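Local atomic coordinates of putative mannose-1-phosphate guanylyl transferase (Thermus thermophilus, PDB entry 2CU2), a protein that probably transfers a guanylyl group from GTP to mannose 1-phosphate, making GDP-mannose. Residues P252-G257 and E263-Q268. Residues are numbered along the deposited sequence; the frame is centred on the assembly and turned at random.
Sequences PWDDVG and ERVFSQ
The guanidinium of Arg264, on the helix 261-266, lies edge-on against the carboxylate of Asp254 in the short strand 253-254, and the two planes are only 11° apart. The grip is side-on and bidentate: NH2 of Arg264 donates to OD1 of Asp254 over 2.7 Å in an almost straight bond (175°), while NE of Arg264 reaches OD2 of Asp254 at 2.8 Å. Both oxygens use their syn lone pairs, and both stay close to the guanidinium plane. A bend at chi3 (-57°) turns the arginine chain to present this NE edge to the acid. The carboxylate is also held from the loop after its strand, since the backbone N of Val256 donates to the anti lone pair of Asp254 OD1 at 3.0 Å, closing an Asx turn. Next to the polar pair, CB of Asp254 rests on the CG2 methyl of Val265 (3.7 Å), and the Val265 side chain also touches Tyr111 and Phe32. Asp255 takes part at longer range: its OD2 is 3.9 Å from Arg264 NH2, a long salt bridge, and a water that donates to Asp255 OD2 and accepts from Arg264 NH2 links the two. The same OD2 is hydrogen-bonded to Tyr148 OH, and the Tyr148 side chain also touches Asp254 and Arg264. Replacing Asp254 by an alanine is likely to leave NE and NH2 of Arg264 without the two carboxylate oxygens that now accept from them, and the turn at Val256 without its side-chain tie. The contact thus fastens the helix 261-266 to the strand that precedes it, within the nucleotidyl transferase region. With Arg143 close to Arg264 NE, two nearby aspartates are likely to offset the gathered positive charge, and the paired bonds should keep the guanidinium from turning.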
loop_
_atom_site.group_PDB
_atom_site.type_symbol
_atom_site.label_atom_id
_atom_site.label_comp_id
_atom_site.label_asym_id
_atom_site.label_seq_id
_atom_site.Cartn_x
_atom_site.Cartn_y
_atom_site.Cartn_z
ATOM N N PRO A 252 13.215 27.504 7.076
ATOM C CA PRO A 252 13.204 26.220 6.397
ATOM C C PRO A 252 12.360 26.286 5.121
ATOM O O PRO A 252 11.283 26.867 5.085
ATOM C CB PRO A 252 12.628 25.184 7.363
ATOM C CG PRO A 252 12.778 25.797 8.752
ATOM C CD PRO A 252 12.708 27.366 8.433
ATOM N N TRP A 253 12.914 25.698 4.044
ATOM C CA TRP A 253 12.229 25.824 2.764
ATOM C C TRP A 253 12.497 24.632 1.838
ATOM O O TRP A 253 13.616 24.164 1.672
ATOM C CB TRP A 253 12.698 27.120 2.099
ATOM C CG TRP A 253 12.162 27.215 0.724
ATOM C CD1 TRP A 253 10.939 27.804 0.329
ATOM C CD2 TRP A 253 12.814 26.770 -0.491
ATOM N NE1 TRP A 253 10.760 27.780 -1.017
ATOM C CE2 TRP A 253 11.963 27.107 -1.571
ATOM C CE3 TRP A 253 14.022 26.125 -0.746
ATOM C CZ2 TRP A 253 12.337 26.801 -2.869
ATOM C CZ3 TRP A 253 14.397 25.820 -2.045
ATOM C CH2 TRP A 253 13.546 26.156 -3.112
ATOM N N ASP A 254 11.397 24.115 1.257
ATOM C CA ASP A 254 11.509 23.027 0.289
ATOM C C ASP A 254 10.440 23.175 -0.799
ATOM O O ASP A 254 9.325 23.608 -0.553
ATOM C CB ASP A 254 11.305 21.706 1.033
ATOM C CG ASP A 254 12.070 20.596 0.323
ATOM O OD1 ASP A 254 11.639 20.205 -0.763
ATOM O OD2 ASP A 254 13.068 20.125 0.867
ATOM N N ASP A 255 10.821 22.843 -2.044
ATOM C CA ASP A 255 9.839 22.970 -3.113
ATOM C C ASP A 255 8.818 21.824 -3.095
ATOM O O ASP A 255 7.801 21.848 -3.777
ATOM C CB ASP A 255 10.570 23.061 -4.460
ATOM C CG ASP A 255 11.006 21.683 -4.944
ATOM O OD1 ASP A 255 11.092 21.509 -6.162
ATOM O OD2 ASP A 255 11.293 20.824 -4.118
ATOM N N VAL A 256 9.131 20.796 -2.278
ATOM C CA VAL A 256 8.256 19.625 -2.188
ATOM C C VAL A 256 8.012 18.964 -3.547
ATOM O O VAL A 256 6.889 18.670 -3.935
ATOM C CB VAL A 256 6.923 20.041 -1.565
ATOM C CG1 VAL A 256 6.153 18.799 -1.127
ATOM C CG2 VAL A 256 7.160 20.937 -0.360
ATOM N N GLY A 257 9.112 18.751 -4.294
ATOM C CA GLY A 257 8.988 18.243 -5.661
ATOM C C GLY A 257 8.629 16.758 -5.699
ATOM O O GLY A 257 7.971 16.267 -6.608
ATOM N N GLU A 263 10.509 13.918 3.948
ATOM C CA GLU A 263 11.525 13.624 4.938
ATOM C C GLU A 263 12.353 14.883 5.207
ATOM O O GLU A 263 12.602 15.239 6.358
ATOM C CB GLU A 263 12.424 12.492 4.450
ATOM C CG GLU A 263 13.602 12.209 5.351
ATOM C CD GLU A 263 14.387 10.993 4.891
ATOM O OE1 GLU A 263 13.815 9.884 4.862
ATOM O OE2 GLU A 263 15.575 11.148 4.552
ATOM N N ARG A 264 12.768 15.556 4.137
ATOM C CA ARG A 264 13.564 16.770 4.263
ATOM C C ARG A 264 12.796 17.814 5.061
ATOM O O ARG A 264 13.342 18.457 5.964
ATOM C CB ARG A 264 13.908 17.335 2.880
ATOM C CG ARG A 264 14.679 16.367 1.979
ATOM C CD ARG A 264 15.254 17.078 0.765
ATOM N NE ARG A 264 14.223 17.757 -0.022
ATOM C CZ ARG A 264 13.916 17.458 -1.282
ATOM N NH1 ARG A 264 14.558 16.481 -1.916
ATOM N NH2 ARG A 264 12.965 18.137 -1.913
ATOM N N VAL A 265 11.523 17.982 4.731
ATOM C CA VAL A 265 10.713 18.962 5.429
ATOM C C VAL A 265 10.623 18.660 6.926
ATOM O O VAL A 265 10.691 19.574 7.740
ATOM C CB VAL A 265 9.296 19.050 4.826
ATOM C CG1 VAL A 265 8.410 19.929 5.711
ATOM C CG2 VAL A 265 9.374 19.631 3.413
ATOM N N PHE A 266 10.496 17.386 7.295
ATOM C CA PHE A 266 10.371 17.109 8.723
ATOM C C PHE A 266 11.630 17.552 9.492
ATOM O O PHE A 266 11.583 17.985 10.637
ATOM C CB PHE A 266 10.115 15.605 8.896
ATOM C CG PHE A 266 8.638 15.308 9.041
ATOM C CD1 PHE A 266 7.743 15.728 8.059
ATOM C CD2 PHE A 266 8.168 14.619 10.155
ATOM C CE1 PHE A 266 6.383 15.477 8.208
ATOM C CE2 PHE A 266 6.803 14.372 10.292
ATOM C CZ PHE A 266 5.911 14.799 9.321
ATOM N N SER A 267 12.796 17.398 8.825
ATOM C CA SER A 267 14.056 17.858 9.403
ATOM C C SER A 267 14.354 17.215 10.762
ATOM O O SER A 267 14.731 17.862 11.733
ATOM C CB SER A 267 14.011 19.382 9.522
ATOM O OG SER A 267 14.241 19.959 8.231
ATOM N N GLN A 268 14.150 15.890 10.811
ATOM C CA GLN A 268 14.500 15.154 12.023
ATOM C C GLN A 268 15.650 14.166 11.770
ATOM O O GLN A 268 16.337 14.206 10.755
ATOM C CB GLN A 268 13.254 14.406 12.507
ATOM C CG GLN A 268 12.600 13.597 11.384
ATOM C CD GLN A 268 11.279 13.046 11.861
ATOM O OE1 GLN A 268 10.471 13.707 12.487
ATOM N NE2 GLN A 268 11.061 11.773 11.485
HETATM O O HOH W 1 12.217 18.192 -4.581
#